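Local coordinates for capsular polysaccharide biosynthesis protein (Vibrio cholerae, PDB 1XPJ) that is of unknown function but probably acts as a hydrolase of the haloacid dehalogenase superfamily, with a possible role in capsular polysaccharide biosynthesis, at residues G10-Q14 and L24-I30; Q32-Y36 and F107-L112; E42-A48 and D81-K87. All coordinates share one frame. Residue numbers count along the deposited sequence, not the author numbering.

Contact 1 (G10-Q14 and L24-I30)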
loop_
_atom_site.group_PDB
_atom_site.type_symbol
_atom_site.label_atom_id
_atom_site.label_comp_id
_atom_site.label_asym_id
_atom_site.label_seq_id
_atom_site.Cartn_x
_atom_site.Cartn_y
_atom_site.Cartn_z
ATOM N N GLY A 10 10.931 10.086 -17.178
ATOM C CA GLY A 10 11.270 9.451 -18.437
ATOM C C GLY A 10 10.081 9.302 -19.372
ATOM O O GLY A 10 10.263 9.064 -20.565
ATOM N N THR A 11 8.871 9.436 -18.831
ATOM C CA THR A 11 7.651 9.323 -19.628
ATOM C C THR A 11 7.054 10.697 -19.807
ATOM O O THR A 11 6.802 11.121 -20.932
ATOM C CB THR A 11 6.628 8.396 -18.925
ATOM O OG1 THR A 11 7.076 7.047 -19.040
ATOM C CG2 THR A 11 5.276 8.377 -19.658
ATOM N N LEU A 12 6.824 11.392 -18.695
ATOM C CA LEU A 12 6.357 12.770 -18.750
ATOM C C LEU A 12 7.527 13.767 -18.701
ATOM O O LEU A 12 7.342 14.945 -19.001
ATOM C CB LEU A 12 5.355 13.033 -17.627
ATOM C CG LEU A 12 3.863 12.811 -17.899
ATOM C CD1 LEU A 12 3.604 11.899 -19.085
ATOM C CD2 LEU A 12 3.149 12.285 -16.659
ATOM N N THR A 13 8.724 13.279 -18.343
ATOM C CA THR A 13 9.923 14.115 -18.227
ATOM C C THR A 13 11.059 13.624 -19.134
ATOM O O THR A 13 11.125 12.437 -19.477
ATOM C CB THR A 13 10.433 14.246 -16.736
ATOM O OG1 THR A 13 11.309 13.157 -16.412
ATOM C CG2 THR A 13 9.298 14.126 -15.701
ATOM N N GLN A 14 11.947 14.547 -19.506
ATOM C CA GLN A 14 13.111 14.230 -20.318
ATOM C C GLN A 14 14.265 13.721 -19.467
ATOM O O GLN A 14 15.345 13.407 -19.990
ATOM C CB GLN A 14 13.558 15.467 -21.102
ATOM C CG GLN A 14 12.545 15.933 -22.133
ATOM C CD GLN A 14 13.001 17.135 -22.932
ATOM O OE1 GLN A 14 14.194 17.408 -23.041
ATOM N NE2 GLN A 14 12.047 17.854 -23.502
ATOM N N LEU A 24 12.754 19.138 -17.508
ATOM C CA LEU A 24 12.014 19.474 -18.714
ATOM C C LEU A 24 10.948 18.402 -19.050
ATOM O O LEU A 24 11.147 17.237 -18.819
ATOM C CB LEU A 24 12.970 19.553 -19.886
ATOM C CG LEU A 24 13.981 20.705 -19.830
ATOM C CD1 LEU A 24 14.991 20.702 -20.987
ATOM C CD2 LEU A 24 13.303 22.077 -19.874
ATOM N N PRO A 25 9.828 19.030 -19.444
ATOM C CA PRO A 25 8.673 18.273 -19.973
ATOM C C PRO A 25 8.901 17.633 -21.372
ATOM O O PRO A 25 9.497 18.230 -22.252
ATOM C CB PRO A 25 7.500 19.238 -20.035
ATOM C CG PRO A 25 8.125 20.633 -20.138
ATOM C CD PRO A 25 9.513 20.453 -19.476
ATOM N N ARG A 26 8.366 16.397 -21.523
ATOM C CA ARG A 26 8.084 15.751 -22.799
ATOM C C ARG A 26 6.718 16.161 -23.297
ATOM O O ARG A 26 5.708 15.630 -22.881
ATOM C CB ARG A 26 8.148 14.224 -22.645
ATOM C CG ARG A 26 9.516 13.672 -22.461
ATOM C CD ARG A 26 9.556 12.155 -22.674
ATOM N NE ARG A 26 9.425 11.829 -24.097
ATOM C CZ ARG A 26 9.610 10.545 -24.455
ATOM N NH1 ARG A 26 9.907 9.636 -23.541
ATOM N NH2 ARG A 26 9.455 10.188 -25.732
ATOM N N LEU A 27 6.765 17.236 -24.083
ATOM C CA LEU A 27 5.564 17.936 -24.558
ATOM C C LEU A 27 4.638 17.118 -25.465
ATOM O O LEU A 27 3.412 17.215 -25.361
ATOM C CB LEU A 27 5.938 19.251 -25.252
ATOM C CG LEU A 27 6.584 20.365 -24.418
ATOM C CD1 LEU A 27 7.209 21.421 -25.353
ATOM C CD2 LEU A 27 5.614 21.010 -23.405
ATOM N N ASP A 28 5.214 16.329 -26.365
ATOM C CA ASP A 28 4.402 15.463 -27.221
ATOM C C ASP A 28 3.616 14.424 -26.393
ATOM O O ASP A 28 2.433 14.186 -26.652
ATOM C CB ASP A 28 5.256 14.800 -28.312
ATOM C CG ASP A 28 6.431 13.995 -27.752
ATOM O OD1 ASP A 28 6.747 14.103 -26.548
ATOM O OD2 ASP A 28 7.111 13.220 -28.448
ATOM N N VAL A 29 4.263 13.841 -25.380
ATOM C CA VAL A 29 3.619 12.828 -24.529
ATOM C C VAL A 29 2.468 13.433 -23.731
ATOM O O VAL A 29 1.368 12.874 -23.707
ATOM C CB VAL A 29 4.620 12.116 -23.563
ATOM C CG1 VAL A 29 3.874 11.301 -22.523
ATOM C CG2 VAL A 29 5.614 11.225 -24.336
ATOM N N ILE A 30 2.728 14.569 -23.081
ATOM C CA ILE A 30 1.699 15.287 -22.325
ATOM C C ILE A 30 0.498 15.709 -23.191
ATOM O O ILE A 30 -0.662 15.551 -22.782
ATOM C CB ILE A 30 2.295 16.517 -21.597
ATOM C CG1 ILE A 30 3.433 16.092 -20.654
ATOM C CG2 ILE A 30 1.211 17.251 -20.811
ATOM C CD1 ILE A 30 4.097 17.270 -19.959
#

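Contact 2 (Q32-Y36 and F107-L112)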
loop_
_atom_site.group_PDB
_atom_site.type_symbol
_atom_site.label_atom_id
_atom_site.label_comp_id
_atom_site.label_asym_id
_atom_site.label_seq_id
_atom_site.Cartn_x
_atom_site.Cartn_y
_atom_site.Cartn_z
ATOM N N GLN A 32 -0.540 14.255 -25.831
ATOM C CA GLN A 32 -1.302 13.042 -26.088
ATOM C C GLN A 32 -2.193 12.660 -24.882
ATOM O O GLN A 32 -3.320 12.207 -25.068
ATOM C CB GLN A 32 -0.395 11.900 -26.544
ATOM C CG GLN A 32 -1.150 10.719 -27.149
ATOM C CD GLN A 32 -1.522 10.911 -28.612
ATOM O OE1 GLN A 32 -2.195 11.872 -28.966
ATOM N NE2 GLN A 32 -1.082 9.994 -29.463
ATOM N N LEU A 33 -1.700 12.878 -23.662
ATOM C CA LEU A 33 -2.498 12.672 -22.448
ATOM C C LEU A 33 -3.772 13.521 -22.479
ATOM O O LEU A 33 -4.841 13.060 -22.074
ATOM C CB LEU A 33 -1.680 12.990 -21.180
ATOM C CG LEU A 33 -1.648 12.057 -19.978
ATOM C CD1 LEU A 33 -1.527 10.608 -20.411
ATOM C CD2 LEU A 33 -0.480 12.440 -19.083
ATOM N N ARG A 34 -3.650 14.760 -22.954
ATOM C CA ARG A 34 -4.799 15.672 -23.092
ATOM C C ARG A 34 -5.875 15.134 -24.060
ATOM O O ARG A 34 -7.083 15.245 -23.796
ATOM C CB ARG A 34 -4.330 17.057 -23.557
ATOM C CG ARG A 34 -3.567 17.864 -22.517
ATOM C CD ARG A 34 -3.688 19.371 -22.695
ATOM N NE ARG A 34 -2.749 20.096 -21.842
ATOM C CZ ARG A 34 -1.559 20.544 -22.236
ATOM N NH1 ARG A 34 -1.139 20.353 -23.480
ATOM N NH2 ARG A 34 -0.780 21.185 -21.378
ATOM N N GLU A 35 -5.433 14.562 -25.180
ATOM C CA GLU A 35 -6.348 14.013 -26.180
ATOM C C GLU A 35 -7.095 12.797 -25.631
ATOM O O GLU A 35 -8.291 12.640 -25.879
ATOM C CB GLU A 35 -5.609 13.631 -27.464
ATOM C CG GLU A 35 -4.972 14.813 -28.172
ATOM C CD GLU A 35 -5.492 15.010 -29.584
ATOM O OE1 GLU A 35 -4.670 15.338 -30.470
ATOM O OE2 GLU A 35 -6.717 14.849 -29.812
ATOM N N TYR A 36 -6.383 11.945 -24.889
ATOM C CA TYR A 36 -7.002 10.795 -24.239
ATOM C C TYR A 36 -7.967 11.197 -23.120
ATOM O O TYR A 36 -9.026 10.580 -22.968
ATOM C CB TYR A 36 -5.952 9.805 -23.719
ATOM C CG TYR A 36 -5.445 8.859 -24.785
ATOM C CD1 TYR A 36 -4.527 9.296 -25.757
ATOM C CD2 TYR A 36 -5.867 7.530 -24.826
ATOM C CE1 TYR A 36 -4.059 8.449 -26.733
ATOM C CE2 TYR A 36 -5.392 6.666 -25.811
ATOM C CZ TYR A 36 -4.485 7.138 -26.757
ATOM O OH TYR A 36 -4.010 6.308 -27.726
ATOM N N PHE A 107 3.258 5.672 -27.569
ATOM C CA PHE A 107 2.043 6.366 -27.149
ATOM C C PHE A 107 1.861 7.699 -27.868
ATOM O O PHE A 107 0.735 8.117 -28.147
ATOM C CB PHE A 107 2.093 6.609 -25.631
ATOM C CG PHE A 107 0.955 7.460 -25.088
ATOM C CD1 PHE A 107 -0.362 6.998 -25.106
ATOM C CD2 PHE A 107 1.215 8.717 -24.527
ATOM C CE1 PHE A 107 -1.421 7.780 -24.576
ATOM C CE2 PHE A 107 0.166 9.501 -23.988
ATOM C CZ PHE A 107 -1.151 9.033 -24.018
ATOM N N ALA A 108 2.980 8.367 -28.123
ATOM C CA ALA A 108 2.986 9.686 -28.745
ATOM C C ALA A 108 2.699 9.608 -30.237
ATOM O O ALA A 108 2.124 10.537 -30.799
ATOM C CB ALA A 108 4.329 10.384 -28.505
ATOM N N SER A 109 3.095 8.506 -30.869
ATOM C CA SER A 109 3.073 8.417 -32.325
ATOM C C SER A 109 1.965 7.530 -32.910
ATOM O O SER A 109 1.789 7.481 -34.123
ATOM C CB SER A 109 4.436 7.945 -32.830
ATOM O OG SER A 109 4.667 6.613 -32.407
ATOM N N MET A 110 1.221 6.830 -32.055
ATOM C CA MET A 110 0.154 5.946 -32.524
ATOM C C MET A 110 -1.208 6.409 -32.027
ATOM O O MET A 110 -1.301 6.983 -30.942
ATOM C CB MET A 110 0.370 4.509 -32.053
ATOM C CG MET A 110 1.649 3.823 -32.543
ATOM S SD MET A 110 1.890 2.284 -31.642
ATOM C CE MET A 110 3.604 1.979 -32.059
ATOM N N ASN A 111 -2.249 6.143 -32.822
ATOM C CA ASN A 111 -3.636 6.351 -32.394
ATOM C C ASN A 111 -4.177 5.167 -31.593
ATOM O O ASN A 111 -3.510 4.129 -31.477
ATOM C CB ASN A 111 -4.566 6.705 -33.571
ATOM C CG ASN A 111 -4.612 5.621 -34.658
ATOM O OD1 ASN A 111 -4.796 4.431 -34.374
ATOM N ND2 ASN A 111 -4.467 6.043 -35.912
ATOM N N LEU A 112 -5.380 5.331 -31.040
ATOM C CA LEU A 112 -6.015 4.306 -30.211
ATOM C C LEU A 112 -6.179 2.975 -30.942
ATOM O O LEU A 112 -5.842 1.927 -30.387
ATOM C CB LEU A 112 -7.361 4.797 -29.643
ATOM C CG LEU A 112 -7.691 4.511 -28.165
ATOM C CD1 LEU A 112 -9.167 4.162 -28.000
ATOM C CD2 LEU A 112 -6.814 3.423 -27.526
#

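Contact 3 (E42-A48 and D81-K87)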
loop_
_atom_site.group_PDB
_atom_site.type_symbol
_atom_site.label_atom_id
_atom_site.label_comp_id
_atom_site.label_asym_id
_atom_site.label_seq_id
_atom_site.Cartn_x
_atom_site.Cartn_y
_atom_site.Cartn_z
ATOM N N GLU A 42 -9.385 8.327 -17.690
ATOM C CA GLU A 42 -8.853 8.868 -16.455
ATOM C C GLU A 42 -7.335 8.731 -16.461
ATOM O O GLU A 42 -6.813 7.716 -16.941
ATOM C CB GLU A 42 -9.427 8.107 -15.264
ATOM C CG GLU A 42 -10.944 8.214 -15.107
ATOM C CD GLU A 42 -11.501 7.179 -14.129
ATOM O OE1 GLU A 42 -10.905 7.012 -13.037
ATOM O OE2 GLU A 42 -12.526 6.520 -14.445
ATOM N N ILE A 43 -6.623 9.733 -15.935
ATOM C CA ILE A 43 -5.163 9.711 -15.963
ATOM C C ILE A 43 -4.586 9.468 -14.558
ATOM O O ILE A 43 -4.794 10.281 -13.642
ATOM C CB ILE A 43 -4.600 11.052 -16.524
ATOM C CG1 ILE A 43 -5.313 11.519 -17.822
ATOM C CG2 ILE A 43 -3.059 11.005 -16.593
ATOM C CD1 ILE A 43 -5.038 10.745 -19.086
ATOM N N VAL A 44 -3.840 8.379 -14.398
ATOM C CA VAL A 44 -3.229 8.044 -13.106
ATOM C C VAL A 44 -1.700 8.127 -13.214
ATOM O O VAL A 44 -1.078 7.333 -13.922
ATOM C CB VAL A 44 -3.650 6.622 -12.621
ATOM C CG1 VAL A 44 -2.935 6.243 -11.316
ATOM C CG2 VAL A 44 -5.183 6.506 -12.459
ATOM N N ILE A 45 -1.099 9.085 -12.524
ATOM C CA ILE A 45 0.341 9.169 -12.463
ATOM C C ILE A 45 0.800 8.193 -11.365
ATOM O O ILE A 45 0.348 8.277 -10.226
ATOM C CB ILE A 45 0.805 10.630 -12.153
ATOM C CG1 ILE A 45 0.035 11.672 -12.974
ATOM C CG2 ILE A 45 2.333 10.776 -12.282
ATOM C CD1 ILE A 45 0.234 11.636 -14.470
ATOM N N SER A 46 1.673 7.259 -11.727
ATOM C CA SER A 46 2.133 6.209 -10.830
ATOM C C SER A 46 3.635 6.247 -10.909
ATOM O O SER A 46 4.178 6.159 -12.000
ATOM C CB SER A 46 1.638 4.866 -11.355
ATOM O OG SER A 46 1.517 3.901 -10.333
ATOM N N THR A 47 4.327 6.405 -9.793
ATOM C CA THR A 47 5.772 6.623 -9.864
ATOM C C THR A 47 6.538 5.978 -8.726
ATOM O O THR A 47 6.061 5.943 -7.585
ATOM C CB THR A 47 6.095 8.141 -9.921
ATOM O OG1 THR A 47 7.513 8.349 -9.778
ATOM C CG2 THR A 47 5.496 8.867 -8.707
ATOM N N ALA A 48 7.733 5.476 -9.051
ATOM C CA ALA A 48 8.704 4.967 -8.075
ATOM C C ALA A 48 9.659 6.050 -7.529
ATOM O O ALA A 48 10.609 5.730 -6.794
ATOM C CB ALA A 48 9.498 3.822 -8.676
ATOM N N ASP A 81 -6.049 12.676 -12.731
ATOM C CA ASP A 81 -7.122 12.395 -11.788
ATOM C C ASP A 81 -6.639 11.716 -10.519
ATOM O O ASP A 81 -7.317 11.789 -9.506
ATOM C CB ASP A 81 -8.165 11.514 -12.441
ATOM C CG ASP A 81 -8.752 12.147 -13.652
ATOM O OD1 ASP A 81 -9.602 13.048 -13.489
ATOM O OD2 ASP A 81 -8.415 11.817 -14.803
ATOM N N GLU A 82 -5.485 11.048 -10.574
ATOM C CA GLU A 82 -4.909 10.391 -9.396
ATOM C C GLU A 82 -3.397 10.487 -9.417
ATOM O O GLU A 82 -2.804 10.522 -10.491
ATOM C CB GLU A 82 -5.275 8.902 -9.346
ATOM C CG GLU A 82 -6.712 8.574 -8.957
ATOM C CD GLU A 82 -7.008 7.090 -9.091
ATOM O OE1 GLU A 82 -6.067 6.271 -8.913
ATOM O OE2 GLU A 82 -8.171 6.727 -9.356
ATOM N N ILE A 83 -2.779 10.538 -8.238
ATOM C CA ILE A 83 -1.352 10.299 -8.115
ATOM C C ILE A 83 -1.107 9.149 -7.138
ATOM O O ILE A 83 -1.728 9.089 -6.078
ATOM C CB ILE A 83 -0.577 11.545 -7.653
ATOM C CG1 ILE A 83 -0.965 12.775 -8.470
ATOM C CG2 ILE A 83 0.913 11.290 -7.769
ATOM C CD1 ILE A 83 -0.397 14.079 -7.895
ATOM N N LEU A 84 -0.203 8.247 -7.520
ATOM C CA LEU A 84 0.107 7.057 -6.759
ATOM C C LEU A 84 1.625 7.002 -6.634
ATOM O O LEU A 84 2.324 7.014 -7.638
ATOM C CB LEU A 84 -0.407 5.812 -7.500
ATOM C CG LEU A 84 -1.925 5.517 -7.622
ATOM C CD1 LEU A 84 -2.130 4.173 -8.310
ATOM C CD2 LEU A 84 -2.646 5.514 -6.266
ATOM N N VAL A 85 2.131 6.966 -5.405
ATOM C CA VAL A 85 3.565 6.848 -5.184
ATOM C C VAL A 85 3.806 5.443 -4.650
ATOM O O VAL A 85 2.848 4.725 -4.400
ATOM C CB VAL A 85 4.098 7.924 -4.213
ATOM C CG1 VAL A 85 4.182 9.258 -4.891
ATOM C CG2 VAL A 85 3.229 8.007 -2.939
ATOM N N GLY A 86 5.072 5.045 -4.502
ATOM C CA GLY A 86 5.387 3.748 -3.932
ATOM C C GLY A 86 5.399 2.595 -4.935
ATOM O O GLY A 86 5.368 1.420 -4.555
ATOM N N LYS A 87 5.439 2.926 -6.219
ATOM C CA LYS A 87 5.631 1.940 -7.281
ATOM C C LYS A 87 6.951 1.216 -6.998
ATOM O O LYS A 87 7.928 1.856 -6.583
ATOM C CB LYS A 87 5.734 2.665 -8.625
ATOM C CG LYS A 87 5.513 1.792 -9.844
ATOM C CD LYS A 87 6.155 2.423 -11.076
ATOM C CE LYS A 87 5.851 1.630 -12.330
ATOM N NZ LYS A 87 6.131 2.443 -13.542
HETATM O O HOH W 1 -9.724 8.285 -10.828
HETATM O O HOH W 2 7.171 6.913 -5.178
#

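Contact 1 (G10-Q14 and L24-I30)
The loop that follows strand 3-6 carries a DxDx(T/V) sequence, the probable catalytic-loop signature of the haloacid dehalogenase fold, and T11 supplies its last position. Here the loop is tied to the lead-in of helix 27-38. T13 and P25 form a single backbone bridge (CA-CA 4.7 Å), flanked by hydrogen bonds from R26 N to L12 O (3.1 Å) and from Q14 N to L24 O (2.9 Å). Two long polar side chains reinforce it from opposite segments. R26, at the N-cap position, starts out m,t and then bends at chi3 (p), which carries its guanidinium to the loop: NH1 donates to G10 O at 3.1 Å, while CD passes 3.4 Å from T11 O. Q14, with chi1 m and chi2 t, reaches back so that NE2 donates to P25 O at 2.9 Å, and its CG lies 3.8 Å from R26 CG. The apolar side is made by L12, whose CB points away but whose off-rotamer chi angles swing CD1 to 3.5 Å from V29 CG1; L12 CG also rests 4.3 Å from I30 CG1. V29, in the t rotamer, turns CG1 to 3.3 Å from T11 O as well. Beyond the two segments, W72 of helix 66-75 packs on T13 and P25, P104 covers T11, R26 and V29, and I97 of a second subunit packs on T11. The loop is also held from within: with chi1 p, T13 places OG1 3.2 Å from G10 N, from which it accepts a hydrogen bond.

Contact 2 (Q32-Y36 and F107-L112)
F107 offers one face of its ring to the side chain of Q32, whose CG sits 3.7 Å from the ring centroid and 20° off its normal, a CH-pi contact. The same glutamine turns at chi2 (p) and sends NE2 to F107 O, a 2.9 Å hydrogen bond that ties the helix 27-38 side chain to the backbone near the C-terminal end of helix 104-109. One turn on, Y36 meets the phenylalanine obliquely: the ring centroids are 5.0 Å apart, the planes are inclined at 42°, and Y36 CE1 approaches F107 CE1 to 3.5 Å. Y36 CE2 also lies 3.9 Å from L112 CG, and L33 CD1 packs 4.0 Å from F107 CZ. The buried Y36 OH has no polar partner in the model. Helix 27-38 is thus joined to the junction between helices 104-109 and 112-120, where N111 caps E114 N. L4 of strand 3-6 lies against L33, Y36 and F107, and I115 of helix 112-120 packs on Y36.

Contact 3 (E42-A48 and D81-K87)
K87, D81 and T47 lose the most surface where strand 42-47 runs beside strand 82-85. D81 secures the first end. Its OD2 accepts from I43 N at 3.0 Å, and its own N donates to I43 O at 2.9 Å, so side chain and backbone together grip one residue; E82 N adds a 3.2 Å bond to I43 O. Parallel pairing follows, with I45 N to E82 O (3.0 Å), L84 N to I45 O (2.8 Å) and T47 N to L84 O (3.0 Å), the strand axes 4.7 Å apart and 18° from parallel. These are neighbouring strands of the Rossmann-like parallel sheet of the haloacid dehalogenase fold. V44 and L84 share one face, CG1 to CD1 at 3.7 Å; I45, I83 and T47 turn to the other face, where T47 and I83 pack on helix 66-75 and I45 lies against L12 and Y80. At the far end T47 brings CG2 to 4.1 Å from V85 CG1, its OG1 bonds R49 N, and its position is consistent with the family's motif II threonine. T47 O accepts a weak bond from K87 N (3.4 Å), and a water links T47 O (2.8 Å) to G86 N (2.9 Å). K87 CB lies 3.9 Å from A48 CB, but its extended chain leads NZ away to a salt bridge with D98 of a second subunit and a long, weak ion pair with D7, the first aspartate of the probable catalytic loop.

Overall arrangement
Helix 27-38 serves contacts 1 and 2, whose centres are about 13 Å apart; V29 O lies 3.6 Å from F107 CE2. Contact 3 lies on the sheet beneath that helix, its centre about 15 Å from that of contact 1 and about 18 Å from that of contact 2. L12 CD2 meets I45 CD1 at 3.7 Å, and L33 CG meets I43 CD1 at 3.7 Å, so loop and helix both rest on strand 42-47. Contacts 1 and 3 bring T11 and K87 to the probable active site at the strand ends. There the A48 side chain is about 5 Å from a bound tartaric acid, probably from the crystallisation liquor, and about 8 Å from a mercury ion.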